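Side-chain contacts in protein ACDH-11, isoform b (Caenorhabditis elegans, PDB 4Y9J), which belongs to the acyl-CoA dehydrogenase family of flavoproteins and, as modelled here, carries bound flavin-adenine dinucleotide in a four-chain assembly: residues B[28-33]-B[330-335]; B[55-60]-B[133-138]; B[362-367]-B[407-412]; B[369-374]-B[533-538]; B[496-501]-B[566-571]. All blocks are in the same frame, centred on the assembly; numbering follows the deposited sequence.

Interaction 1 of 5, residues B[28-33]-B[330-335]; sequences YKDDPI and IISLAR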
# COMPACT_ATOMS: atom_id res chain seq x y z
N TYR B 28 22.34 22.36 -19.11
CA TYR B 28 23.13 23.53 -19.27
C TYR B 28 23.28 23.73 -20.78
O TYR B 28 22.95 24.77 -21.29
CB TYR B 28 24.51 23.38 -18.63
CG TYR B 28 25.26 24.68 -18.76
CD1 TYR B 28 24.91 25.77 -18.00
CD2 TYR B 28 26.19 24.86 -19.76
CE1 TYR B 28 25.54 26.99 -18.17
CE2 TYR B 28 26.80 26.09 -19.94
CZ TYR B 28 26.47 27.16 -19.14
OH TYR B 28 27.11 28.38 -19.33
N LYS B 29 23.72 22.71 -21.50
CA LYS B 29 23.95 22.83 -22.94
C LYS B 29 22.68 23.08 -23.74
O LYS B 29 22.70 23.75 -24.73
CB LYS B 29 24.58 21.56 -23.47
CG LYS B 29 26.02 21.39 -23.02
CD LYS B 29 26.59 20.04 -23.43
CE LYS B 29 27.97 19.88 -22.87
NZ LYS B 29 28.56 18.59 -23.28
N ASP B 30 21.58 22.49 -23.29
CA ASP B 30 20.34 22.48 -24.03
C ASP B 30 19.55 23.71 -23.73
O ASP B 30 18.56 23.97 -24.46
CB ASP B 30 19.54 21.22 -23.64
CG ASP B 30 18.36 20.92 -24.61
OD1 ASP B 30 18.60 20.57 -25.82
OD2 ASP B 30 17.20 21.01 -24.15
N ASP B 31 19.90 24.46 -22.67
CA ASP B 31 19.07 25.62 -22.30
C ASP B 31 19.20 26.71 -23.40
O ASP B 31 20.32 27.05 -23.78
CB ASP B 31 19.43 26.22 -20.93
CG ASP B 31 18.35 27.20 -20.39
OD1 ASP B 31 18.40 28.42 -20.70
OD2 ASP B 31 17.47 26.77 -19.61
N PRO B 32 18.05 27.26 -23.85
CA PRO B 32 18.02 28.36 -24.81
C PRO B 32 18.82 29.59 -24.44
O PRO B 32 19.46 30.15 -25.31
CB PRO B 32 16.54 28.70 -24.86
CG PRO B 32 15.86 27.39 -24.67
CD PRO B 32 16.70 26.72 -23.63
N ILE B 33 18.78 30.04 -23.19
CA ILE B 33 19.42 31.29 -22.84
C ILE B 33 20.37 31.35 -21.67
O ILE B 33 21.02 32.36 -21.50
CB ILE B 33 18.43 32.43 -22.52
CG1 ILE B 33 17.55 32.09 -21.36
CG2 ILE B 33 17.64 32.91 -23.73
CD1 ILE B 33 16.96 33.36 -20.79
N ILE B 330 9.55 21.31 -18.64
CA ILE B 330 8.44 20.88 -19.45
C ILE B 330 8.63 21.32 -20.87
O ILE B 330 8.35 20.55 -21.76
CB ILE B 330 7.08 21.20 -18.82
CG1 ILE B 330 5.97 20.32 -19.44
CG2 ILE B 330 6.70 22.64 -19.05
CD1 ILE B 330 6.17 18.85 -19.16
N ILE B 331 9.17 22.50 -21.13
CA ILE B 331 9.36 22.95 -22.46
C ILE B 331 10.49 22.14 -23.12
O ILE B 331 10.40 21.77 -24.27
CB ILE B 331 9.72 24.47 -22.47
CG1 ILE B 331 8.57 25.35 -21.98
CG2 ILE B 331 10.21 24.93 -23.85
CD1 ILE B 331 9.01 26.82 -21.84
N SER B 332 11.57 21.89 -22.40
CA SER B 332 12.63 21.03 -22.92
C SER B 332 12.12 19.64 -23.31
O SER B 332 12.50 19.08 -24.36
CB SER B 332 13.80 20.89 -21.90
OG SER B 332 14.87 20.17 -22.45
N LEU B 333 11.34 19.04 -22.42
CA LEU B 333 10.82 17.73 -22.71
C LEU B 333 9.78 17.73 -23.83
O LEU B 333 9.86 16.90 -24.75
CB LEU B 333 10.24 17.12 -21.48
CG LEU B 333 11.27 16.78 -20.39
CD1 LEU B 333 10.56 16.38 -19.13
CD2 LEU B 333 12.29 15.73 -20.84
N ALA B 334 8.92 18.74 -23.82
CA ALA B 334 7.87 18.84 -24.85
C ALA B 334 8.49 19.10 -26.19
O ALA B 334 8.13 18.46 -27.21
CB ALA B 334 6.85 19.90 -24.46
N ARG B 335 9.45 20.01 -26.27
CA ARG B 335 10.06 20.19 -27.55
C ARG B 335 10.81 18.97 -28.12
O ARG B 335 10.73 18.71 -29.33
CB ARG B 335 10.94 21.46 -27.68
CG ARG B 335 12.30 21.34 -27.11
CD ARG B 335 13.06 22.67 -27.18
NE ARG B 335 14.41 22.48 -26.68
CZ ARG B 335 15.40 23.36 -26.80
NH1 ARG B 335 15.22 24.50 -27.44
NH2 ARG B 335 16.60 23.07 -26.31
O HOH W 1 15.06 19.93 -25.55

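Interaction 2 of 5, residues B[55-60]-B[133-138]; sequences SKFGDR and FLFSPS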
# COMPACT_ATOMS: atom_id res chain seq x y z
N SER B 55 28.28 22.79 -16.96
CA SER B 55 28.18 21.83 -18.02
C SER B 55 28.44 20.38 -17.51
O SER B 55 27.69 19.45 -17.88
CB SER B 55 29.14 22.17 -19.15
OG SER B 55 28.83 21.33 -20.24
N LYS B 56 29.45 20.22 -16.66
CA LYS B 56 29.77 18.94 -16.04
C LYS B 56 28.62 18.51 -15.16
O LYS B 56 28.15 17.37 -15.27
CB LYS B 56 31.10 19.01 -15.28
CG LYS B 56 31.44 17.75 -14.46
CD LYS B 56 32.87 17.80 -13.92
CE LYS B 56 33.09 16.68 -12.92
NZ LYS B 56 34.08 17.09 -11.90
N PHE B 57 28.08 19.44 -14.36
CA PHE B 57 26.93 19.12 -13.54
C PHE B 57 25.72 18.70 -14.34
O PHE B 57 24.95 17.83 -13.92
CB PHE B 57 26.61 20.31 -12.62
CG PHE B 57 25.59 20.04 -11.57
CD1 PHE B 57 25.72 18.97 -10.67
CD2 PHE B 57 24.50 20.86 -11.46
CE1 PHE B 57 24.78 18.75 -9.71
CE2 PHE B 57 23.53 20.65 -10.50
CZ PHE B 57 23.65 19.57 -9.63
N GLY B 58 25.50 19.32 -15.48
CA GLY B 58 24.46 18.91 -16.39
C GLY B 58 24.53 17.47 -16.83
O GLY B 58 23.47 16.85 -16.99
N ASP B 59 25.73 16.93 -17.04
CA ASP B 59 25.86 15.52 -17.35
C ASP B 59 25.61 14.65 -16.13
O ASP B 59 25.12 13.50 -16.24
CB ASP B 59 27.21 15.18 -17.90
CG ASP B 59 27.48 15.76 -19.28
OD1 ASP B 59 26.56 16.03 -20.10
OD2 ASP B 59 28.68 15.91 -19.58
N ARG B 60 25.91 15.19 -14.97
CA ARG B 60 25.57 14.49 -13.74
C ARG B 60 24.07 14.44 -13.53
O ARG B 60 23.54 13.46 -12.97
CB ARG B 60 26.23 15.11 -12.56
CG ARG B 60 26.21 14.19 -11.35
CD ARG B 60 26.88 14.75 -10.10
NE ARG B 60 27.07 13.65 -9.14
CZ ARG B 60 27.84 13.66 -8.07
NH1 ARG B 60 28.50 14.72 -7.65
NH2 ARG B 60 27.91 12.57 -7.36
N PHE B 133 19.25 26.17 -10.55
CA PHE B 133 18.32 26.09 -11.66
C PHE B 133 18.44 24.75 -12.44
O PHE B 133 17.43 24.19 -12.89
CB PHE B 133 18.46 27.30 -12.54
CG PHE B 133 17.65 27.25 -13.84
CD1 PHE B 133 16.26 27.45 -13.88
CD2 PHE B 133 18.32 26.96 -15.05
CE1 PHE B 133 15.59 27.42 -15.10
CE2 PHE B 133 17.65 26.97 -16.26
CZ PHE B 133 16.30 27.20 -16.30
N LEU B 134 19.66 24.26 -12.64
CA LEU B 134 19.87 22.95 -13.24
C LEU B 134 19.38 21.82 -12.30
O LEU B 134 18.75 20.84 -12.75
CB LEU B 134 21.31 22.74 -13.60
CG LEU B 134 21.90 23.78 -14.56
CD1 LEU B 134 23.36 23.40 -14.76
CD2 LEU B 134 21.15 23.81 -15.87
N PHE B 135 19.60 21.98 -10.99
CA PHE B 135 19.30 20.94 -10.00
C PHE B 135 17.80 20.79 -9.82
O PHE B 135 17.28 19.66 -9.79
CB PHE B 135 20.00 21.27 -8.65
CG PHE B 135 19.80 20.26 -7.56
CD1 PHE B 135 20.15 18.93 -7.76
CD2 PHE B 135 19.26 20.63 -6.35
CE1 PHE B 135 20.03 17.99 -6.77
CE2 PHE B 135 19.09 19.67 -5.34
CZ PHE B 135 19.51 18.37 -5.54
N SER B 136 17.10 21.92 -9.71
CA SER B 136 15.74 21.94 -9.12
C SER B 136 14.71 20.94 -9.71
O SER B 136 14.07 20.22 -8.96
CB SER B 136 15.23 23.38 -9.11
OG SER B 136 14.15 23.47 -8.21
N PRO B 137 14.57 20.86 -11.06
CA PRO B 137 13.59 19.94 -11.58
C PRO B 137 14.01 18.47 -11.53
O PRO B 137 13.17 17.60 -11.74
CB PRO B 137 13.41 20.39 -13.04
CG PRO B 137 14.65 21.15 -13.38
CD PRO B 137 15.11 21.74 -12.10
N SER B 138 15.26 18.18 -11.23
CA SER B 138 15.65 16.81 -10.94
C SER B 138 15.90 16.44 -9.50
O SER B 138 16.35 15.31 -9.22
CB SER B 138 16.94 16.53 -11.68
OG SER B 138 16.69 16.59 -13.06

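Interaction 3 of 5, residues B[362-367]-B[407-412]; sequences EVDTRG and GKQAVP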
# COMPACT_ATOMS: atom_id res chain seq x y z
N GLU B 362 7.90 29.83 -24.32
CA GLU B 362 9.27 30.19 -24.33
C GLU B 362 9.51 31.69 -24.09
O GLU B 362 10.38 32.04 -23.35
CB GLU B 362 9.90 29.69 -25.63
CG GLU B 362 11.37 30.02 -25.70
CD GLU B 362 12.18 29.26 -24.67
OE1 GLU B 362 11.74 28.18 -24.25
OE2 GLU B 362 13.26 29.75 -24.30
N VAL B 363 8.73 32.55 -24.71
CA VAL B 363 8.83 34.01 -24.54
C VAL B 363 8.61 34.40 -23.07
O VAL B 363 9.40 35.15 -22.48
CB VAL B 363 7.78 34.73 -25.42
CG1 VAL B 363 7.62 36.21 -25.05
CG2 VAL B 363 8.10 34.60 -26.90
N ASP B 364 7.58 33.83 -22.45
CA ASP B 364 7.23 34.17 -21.08
C ASP B 364 8.29 33.64 -20.10
O ASP B 364 8.58 34.27 -19.10
CB ASP B 364 5.83 33.61 -20.73
CG ASP B 364 4.68 34.42 -21.35
OD1 ASP B 364 4.88 35.59 -21.79
OD2 ASP B 364 3.53 33.85 -21.33
N THR B 365 8.89 32.49 -20.40
CA THR B 365 9.86 31.83 -19.55
C THR B 365 11.18 32.64 -19.62
O THR B 365 11.82 32.80 -18.62
CB THR B 365 10.08 30.38 -20.02
OG1 THR B 365 8.85 29.61 -19.80
CG2 THR B 365 11.17 29.75 -19.26
N ARG B 366 11.56 33.11 -20.81
CA ARG B 366 12.79 33.86 -20.93
C ARG B 366 12.73 35.15 -20.13
O ARG B 366 13.73 35.53 -19.52
CB ARG B 366 13.11 34.15 -22.38
CG ARG B 366 13.48 32.93 -23.16
CD ARG B 366 14.01 33.28 -24.52
NE ARG B 366 14.23 32.14 -25.39
CZ ARG B 366 14.96 32.21 -26.50
NH1 ARG B 366 15.55 33.35 -26.91
NH2 ARG B 366 15.10 31.11 -27.23
N GLY B 367 11.60 35.82 -20.12
CA GLY B 367 11.48 37.08 -19.38
C GLY B 367 11.72 36.86 -17.87
O GLY B 367 12.47 37.56 -17.20
N GLY B 407 5.88 32.28 -9.84
CA GLY B 407 4.99 31.43 -9.11
C GLY B 407 3.67 31.22 -9.78
O GLY B 407 3.12 30.13 -9.82
N LYS B 408 3.14 32.32 -10.28
CA LYS B 408 1.83 32.33 -10.86
C LYS B 408 1.90 31.92 -12.33
O LYS B 408 0.94 31.40 -12.86
CB LYS B 408 1.19 33.68 -10.64
CG LYS B 408 -0.22 33.85 -11.11
CD LYS B 408 -1.16 32.73 -10.68
CE LYS B 408 -1.24 32.60 -9.16
NZ LYS B 408 -2.07 31.53 -8.68
N GLN B 409 3.01 32.15 -13.00
CA GLN B 409 3.24 31.58 -14.33
C GLN B 409 3.29 30.03 -14.38
O GLN B 409 2.90 29.45 -15.37
CB GLN B 409 4.53 32.07 -14.94
CG GLN B 409 4.56 33.50 -15.36
CD GLN B 409 5.92 33.83 -15.90
OE1 GLN B 409 6.91 33.69 -15.17
NE2 GLN B 409 5.99 34.24 -17.14
N ALA B 410 3.75 29.40 -13.31
CA ALA B 410 4.27 28.02 -13.36
C ALA B 410 3.16 26.97 -13.64
O ALA B 410 3.33 26.17 -14.53
CB ALA B 410 4.99 27.66 -12.07
N VAL B 411 2.06 27.00 -12.90
CA VAL B 411 1.06 25.96 -13.10
C VAL B 411 0.40 26.04 -14.48
O VAL B 411 0.35 25.06 -15.17
CB VAL B 411 0.03 25.85 -11.98
CG1 VAL B 411 -1.08 24.85 -12.32
CG2 VAL B 411 0.72 25.40 -10.66
N PRO B 412 -0.07 27.23 -14.91
CA PRO B 412 -0.62 27.20 -16.26
C PRO B 412 0.38 26.82 -17.35
O PRO B 412 -0.04 26.20 -18.33
CB PRO B 412 -1.10 28.62 -16.50
CG PRO B 412 -1.33 29.16 -15.11
CD PRO B 412 -0.30 28.52 -14.23
O HOH W 2 3.33 32.89 -18.64

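Interaction 4 of 5, residues B[369-374]-B[533-538]; sequences MLLLFE and RIYSGA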
# COMPACT_ATOMS: atom_id res chain seq x y z
N MET B 369 13.22 34.33 -16.46
CA MET B 369 14.56 33.89 -16.32
C MET B 369 15.51 35.09 -16.16
O MET B 369 16.39 35.06 -15.30
CB MET B 369 14.89 33.13 -17.58
CG MET B 369 16.01 32.23 -17.42
SD MET B 369 15.27 30.72 -16.70
CE MET B 369 17.00 30.35 -16.52
N LEU B 370 15.36 36.12 -16.99
CA LEU B 370 16.28 37.29 -16.93
C LEU B 370 16.00 38.02 -15.62
O LEU B 370 16.90 38.55 -15.04
CB LEU B 370 16.11 38.15 -18.16
CG LEU B 370 16.65 37.54 -19.44
CD1 LEU B 370 16.85 38.63 -20.44
CD2 LEU B 370 17.97 36.79 -19.24
N LEU B 371 14.75 38.04 -15.16
CA LEU B 371 14.41 38.66 -13.90
C LEU B 371 15.11 37.91 -12.78
O LEU B 371 15.59 38.53 -11.85
CB LEU B 371 12.89 38.73 -13.70
CG LEU B 371 12.24 39.62 -12.62
CD1 LEU B 371 12.43 41.08 -12.95
CD2 LEU B 371 10.74 39.34 -12.44
N LEU B 372 15.12 36.57 -12.86
CA LEU B 372 15.80 35.75 -11.87
C LEU B 372 17.26 36.07 -11.76
O LEU B 372 17.81 36.16 -10.65
CB LEU B 372 15.67 34.29 -12.23
CG LEU B 372 16.53 33.31 -11.42
CD1 LEU B 372 16.17 33.32 -9.94
CD2 LEU B 372 16.39 31.90 -12.01
N PHE B 373 17.92 36.20 -12.91
CA PHE B 373 19.36 36.50 -12.91
C PHE B 373 19.67 37.95 -12.52
O PHE B 373 20.67 38.19 -11.90
CB PHE B 373 20.03 36.02 -14.21
CG PHE B 373 20.34 34.58 -14.15
CD1 PHE B 373 21.45 34.14 -13.43
CD2 PHE B 373 19.46 33.64 -14.67
CE1 PHE B 373 21.69 32.77 -13.25
CE2 PHE B 373 19.69 32.27 -14.48
CZ PHE B 373 20.81 31.84 -13.77
N GLU B 374 18.75 38.88 -12.78
CA GLU B 374 18.86 40.24 -12.24
C GLU B 374 18.74 40.20 -10.71
O GLU B 374 19.48 40.86 -10.01
CB GLU B 374 17.75 41.13 -12.81
CG GLU B 374 17.61 42.51 -12.14
CD GLU B 374 18.63 43.51 -12.60
OE1 GLU B 374 19.59 43.11 -13.29
OE2 GLU B 374 18.50 44.70 -12.23
N ARG B 533 6.47 42.68 -15.33
CA ARG B 533 6.52 42.70 -16.78
C ARG B 533 7.39 43.83 -17.33
O ARG B 533 8.03 43.67 -18.35
CB ARG B 533 5.13 42.78 -17.35
CG ARG B 533 4.32 41.53 -17.04
CD ARG B 533 2.89 41.52 -17.53
NE ARG B 533 2.06 42.59 -16.93
CZ ARG B 533 0.84 42.47 -16.37
NH1 ARG B 533 0.21 41.25 -16.30
NH2 ARG B 533 0.26 43.63 -15.89
N ILE B 534 7.31 45.01 -16.71
CA ILE B 534 8.13 46.14 -17.09
C ILE B 534 9.61 45.77 -16.93
O ILE B 534 10.44 46.02 -17.82
CB ILE B 534 7.77 47.42 -16.27
CG1 ILE B 534 6.40 47.93 -16.76
CG2 ILE B 534 8.84 48.53 -16.43
CD1 ILE B 534 5.80 49.05 -15.94
N TYR B 535 9.92 45.25 -15.76
CA TYR B 535 11.31 44.93 -15.42
C TYR B 535 11.81 43.85 -16.37
O TYR B 535 12.91 43.96 -16.94
CB TYR B 535 11.37 44.50 -13.94
CG TYR B 535 12.67 44.78 -13.22
CD1 TYR B 535 13.89 44.85 -13.89
CD2 TYR B 535 12.67 44.91 -11.82
CE1 TYR B 535 15.09 45.13 -13.18
CE2 TYR B 535 13.84 45.16 -11.10
CZ TYR B 535 15.04 45.21 -11.76
OH TYR B 535 16.16 45.41 -11.02
N SER B 536 10.98 42.82 -16.60
CA SER B 536 11.37 41.67 -17.42
C SER B 536 11.56 42.12 -18.88
O SER B 536 12.53 41.73 -19.58
CB SER B 536 10.36 40.52 -17.33
OG SER B 536 10.33 39.95 -16.03
N GLY B 537 10.67 42.98 -19.36
CA GLY B 537 10.78 43.46 -20.71
C GLY B 537 12.06 44.22 -20.97
O GLY B 537 12.72 44.10 -22.04
N ALA B 538 12.34 45.13 -20.05
CA ALA B 538 13.56 45.96 -20.18
C ALA B 538 14.84 45.10 -20.18
O ALA B 538 15.81 45.38 -20.91
CB ALA B 538 13.61 46.91 -19.00

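Interaction 5 of 5, residues B[496-501]-B[566-571]; sequences ESALKQ and PLIDLR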
# COMPACT_ATOMS: atom_id res chain seq x y z
N GLU B 496 8.45 52.15 -21.73
CA GLU B 496 8.35 53.55 -21.24
C GLU B 496 6.94 54.03 -20.94
O GLU B 496 6.66 54.76 -19.94
CB GLU B 496 9.02 54.53 -22.18
CG GLU B 496 10.53 54.48 -22.01
CD GLU B 496 11.27 55.24 -23.06
OE1 GLU B 496 10.65 55.66 -24.08
OE2 GLU B 496 12.48 55.44 -22.83
N SER B 497 6.06 53.64 -21.84
CA SER B 497 4.63 53.97 -21.74
C SER B 497 3.98 53.29 -20.52
O SER B 497 3.23 53.93 -19.78
CB SER B 497 3.90 53.48 -22.98
OG SER B 497 2.56 53.92 -22.92
N ALA B 498 4.32 52.03 -20.33
CA ALA B 498 3.77 51.28 -19.21
C ALA B 498 4.33 51.82 -17.90
O ALA B 498 3.61 51.97 -16.92
CB ALA B 498 4.06 49.80 -19.35
N LEU B 499 5.61 52.19 -17.91
CA LEU B 499 6.20 52.73 -16.71
C LEU B 499 5.54 54.07 -16.41
O LEU B 499 5.20 54.35 -15.28
CB LEU B 499 7.70 52.92 -16.89
CG LEU B 499 8.36 53.60 -15.69
CD1 LEU B 499 8.23 52.84 -14.38
CD2 LEU B 499 9.82 53.80 -16.01
N LYS B 500 5.32 54.88 -17.43
CA LYS B 500 4.78 56.26 -17.20
C LYS B 500 3.35 56.18 -16.65
O LYS B 500 2.99 56.83 -15.67
CB LYS B 500 4.80 57.06 -18.45
CG LYS B 500 4.51 58.46 -18.07
CD LYS B 500 4.24 59.27 -19.29
CE LYS B 500 4.01 60.70 -18.85
NZ LYS B 500 5.08 61.59 -19.36
N GLN B 501 2.60 55.25 -17.22
CA GLN B 501 1.24 55.00 -16.74
C GLN B 501 1.15 54.46 -15.30
O GLN B 501 0.34 54.94 -14.55
CB GLN B 501 0.49 54.09 -17.72
CG GLN B 501 -0.95 53.75 -17.30
CD GLN B 501 -1.91 54.93 -17.25
OE1 GLN B 501 -3.11 54.73 -17.29
NE2 GLN B 501 -1.40 56.14 -17.14
N PRO B 566 -0.18 42.96 -22.76
CA PRO B 566 -0.12 44.18 -22.02
C PRO B 566 0.97 44.12 -20.93
O PRO B 566 1.10 43.16 -20.23
CB PRO B 566 -1.55 44.30 -21.45
CG PRO B 566 -2.06 42.92 -21.41
CD PRO B 566 -1.48 42.28 -22.63
N LEU B 567 1.78 45.15 -20.85
CA LEU B 567 2.84 45.19 -19.85
C LEU B 567 2.22 45.72 -18.61
O LEU B 567 2.50 45.27 -17.50
CB LEU B 567 4.01 46.05 -20.30
CG LEU B 567 4.87 45.56 -21.46
CD1 LEU B 567 5.92 46.64 -21.84
CD2 LEU B 567 5.57 44.26 -21.08
N ILE B 568 1.24 46.60 -18.79
CA ILE B 568 0.47 47.09 -17.67
C ILE B 568 -1.00 46.71 -17.89
O ILE B 568 -1.49 46.83 -18.96
CB ILE B 568 0.67 48.59 -17.45
CG1 ILE B 568 -0.17 49.08 -16.28
CG2 ILE B 568 0.41 49.41 -18.72
CD1 ILE B 568 0.04 50.54 -15.92
N ASP B 569 -1.65 46.22 -16.84
CA ASP B 569 -3.08 45.91 -16.86
C ASP B 569 -3.63 46.40 -15.51
O ASP B 569 -3.66 45.66 -14.52
CB ASP B 569 -3.31 44.42 -17.06
CG ASP B 569 -4.76 44.08 -17.35
OD1 ASP B 569 -5.63 44.94 -17.56
OD2 ASP B 569 -5.03 42.90 -17.33
N LEU B 570 -4.02 47.66 -15.49
CA LEU B 570 -4.34 48.37 -14.26
C LEU B 570 -5.04 49.67 -14.63
O LEU B 570 -4.53 50.46 -15.43
CB LEU B 570 -3.05 48.61 -13.49
CG LEU B 570 -3.11 49.35 -12.17
CD1 LEU B 570 -3.91 48.60 -11.12
CD2 LEU B 570 -1.69 49.65 -11.68
N ARG B 571 -6.22 49.88 -14.06
CA ARG B 571 -6.98 51.05 -14.35
C ARG B 571 -7.33 51.74 -13.09
O ARG B 571 -7.49 51.12 -12.07
CB ARG B 571 -8.28 50.72 -15.07
CG ARG B 571 -8.12 49.71 -16.18
CD ARG B 571 -9.29 49.70 -17.15
NE ARG B 571 -9.06 48.62 -18.08
CZ ARG B 571 -9.94 48.11 -18.94
NH1 ARG B 571 -11.17 48.57 -18.99
NH2 ARG B 571 -9.59 47.09 -19.71
O HOH W 3 -4.52 52.64 -16.79

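Interaction 1 of 5, residues B[28-33]-B[330-335]
D30 and R335 come at each other from opposite directions, and their salt bridge is the tight part of this contact. NH2 of R335 donates to OD2 of D30 at 3.0 Å with an N-H...O angle of 152°, from above the carboxylate plane; carboxylate and guanidinium planes stand 79° apart. The same NH2 lies 2.8 Å from the backbone O of D30. R335 reaches across because its chain is extended from CG to NE, after a first torsion of 80° that sets CG between the backbone N and the carbonyl carbon. Water 1 bridges the two on the helix side: it donates to OD2 of D30 and to the backbone O of S332, and accepts from NE of R335 at 2.9 Å. OG of S332 sits 3.0 Å from OD2 of D30. Packing is looser at P32, whose CG only comes within 4.1 Å of NH1 of R335. The second subunit closes over the contact: its T592 bonds OD1 of D30, and the backbone O atoms of its V587 and D589 take NH1 of R335. The whole is a buried ion pair at a subunit interface, fastening an N-terminal loop to helix 304-338 of the acyl-CoA dehydrogenase C-terminal domain.

Interaction 2 of 5, residues B[55-60]-B[133-138]
The ring of F57 turns its edge to F135: CD1 of F135 lies near the F57 plane, 4.0 Å from CZ of F57. The two phenylalanine side chains cross at a slant, and CZ of F57 comes at the F135 ring obliquely; the contact is apolar and makes no defined stack. L134 also approaches F57 on a slant, its CB 4.3 Å from CD2 of F57. This is helix-to-helix packing within the largely helical N-terminal domain of an acyl-CoA dehydrogenase fold, where helix 44-74 meets the last part of helix 121-135. F57 reaches the neighbouring helix with its CG anti to the backbone N (chi1 -171°), which carries the ring out from helix 44-74. No hydrogen bond joins the two segments, and all three touching residues are buried. Around them, K131, one turn back on helix 121-135, makes a cation-pi contact with F57, while V65 packs on F135 and L54 on L134. The side chain of F135 is about 9 Å from the bound UCC, which takes no part in this contact. The F57 ring also reaches beyond F135's own ring to its first side-chain carbon, with CE2 of F57 4.0 Å from CB of F135.

Interaction 3 of 5, residues B[362-367]-B[407-412]
The backbone O of D364 takes a hydrogen bond from NE2 of Q409, 3.2 Å long with an N-H...O angle of 155°. The donor stands above the carbonyl plane, 62° out of it, and the C=O...N angle is 108°, so the amide comes in over the peptide group. From the donor's side the bond is nearer to flat, the carbonyl oxygen being only slightly tilted from the Q409 amide plane. Q409 reaches from one helix to the other with a chain extended beyond CG. Its NE2 also rests 3.6 Å from CB of D364, a van der Waals touch beside the polar one. The other end of the amide is held too, since OE1 of Q409 bonds to S368, one turn further along helix 352-383; gripped at both ends, the amide has its flip fixed. Water 2 adds a softer bridge, donating to OD2 of D364 at 2.9 Å and accepting a weak bond from NE2 of Q409. The stronger partner of the D364 carboxylate is K360, which pairs with OD1. The contact thus joins helices 352-383 and 389-419, consecutive members of the C-terminal helical bundle, with helix 304-338 packed against T365 and the second subunit against P412.

Interaction 4 of 5, residues B[369-374]-B[533-538]
OH of Y535 gives its proton to OE2 of E374 across 2.7 Å, using the carboxylate's anti lone pair. The two side chains cross at about a right angle, with carboxylate and ring planes 71° apart, and OE2 lies at the edge of the phenol ring. E374 folds over to get there: its chain bends at chi2 (79°), which also brings CG of E374 within 3.4 Å of OH of Y535. Beside this polar pair, L371 sets a methyl against the root of the tyrosine, CD1 of L371 lying 3.7 Å from CB of Y535 and equally close to its CG. The other methyl turns to the serine, where CD2 of L371 is 3.7 Å from OG of S536. That hydroxyl has its main partner on its own helix, the backbone O of A532, with a weak bond to the backbone O of G367.

Further out, the helices 369-374 and 533-538 cross at 91°, their axes 8.8 Å apart, joining the acyl-CoA dehydrogenase C-terminal domain to the extra helical domain that follows it. I398 packs on L371 and E374, and M394 on Y535, both from helix 389-419. R473 of helix 466-478 pairs with OE2 of E374 and R377 with OE1. With two arginines and a phenol around it in a buried setting, the carboxylate of E374 is probably held ionised, its charge balanced inside the protein.

Interaction 5 of 5, residues B[496-501]-B[566-571]
A regular helical turn, 496-501, faces a segment of the same chain without regular secondary structure, 566-571, whose backbone is largely extended from I568 onward. They come nearest at A498 and I568, with CA atoms 5.6 Å apart, consistent with the small side chain of A498 at the closest point. CB of A498 points into the loop and touches two residues in a row: CG2 of I568 at 3.7 Å and CB of L567 at 3.9 Å. I568 divides its branches between two residues of the helix. While CG2 rests on A498, the longer arm runs on to Q501, where CD1 of I568 meets CG of Q501 at 3.6 Å. That arm is fully stretched, with CG1 anti to the backbone N (chi1 179°) and chi2 at 175°, and it crosses the Q501 side chain at about a right angle. Here the loop between helices 552-563 and 577-587 packs on helix 486-512, all within the C-terminal helical domain that ACDH-11 carries beyond the usual acyl-CoA dehydrogenase fold. Helix 524-545 lines the same place, I534 packing on A498 and T530 on I568, while R533 NE bonds to the backbone O of L567. Toward the partly exposed end the contact turns polar. Q501 bends at chi2 (65°), and water 3 donates both to its OE1 and to the backbone O of L570, each at 2.6 Å.

Overall arrangement
From the N terminus, the loop 28-33 comes first, and interaction 1 ties it to helix 304-338, closing a span of nearly three hundred residues. Interaction 2 lies within that span and joins two helices of the N-terminal domain; the two contacts touch where Y28 meets L134. After interaction 1 has closed, helix 352-383 serves interactions 3 and 4 in turn. Interaction 3 closes a short loop to helix 389-419, and interaction 4, which crosses it in sequence, reaches on to helix 524-545. Interaction 5, within the C-terminal helical domain, crosses interaction 4 in the same way. Interactions 1, 3 and, through R571, 5 also meet the second subunit.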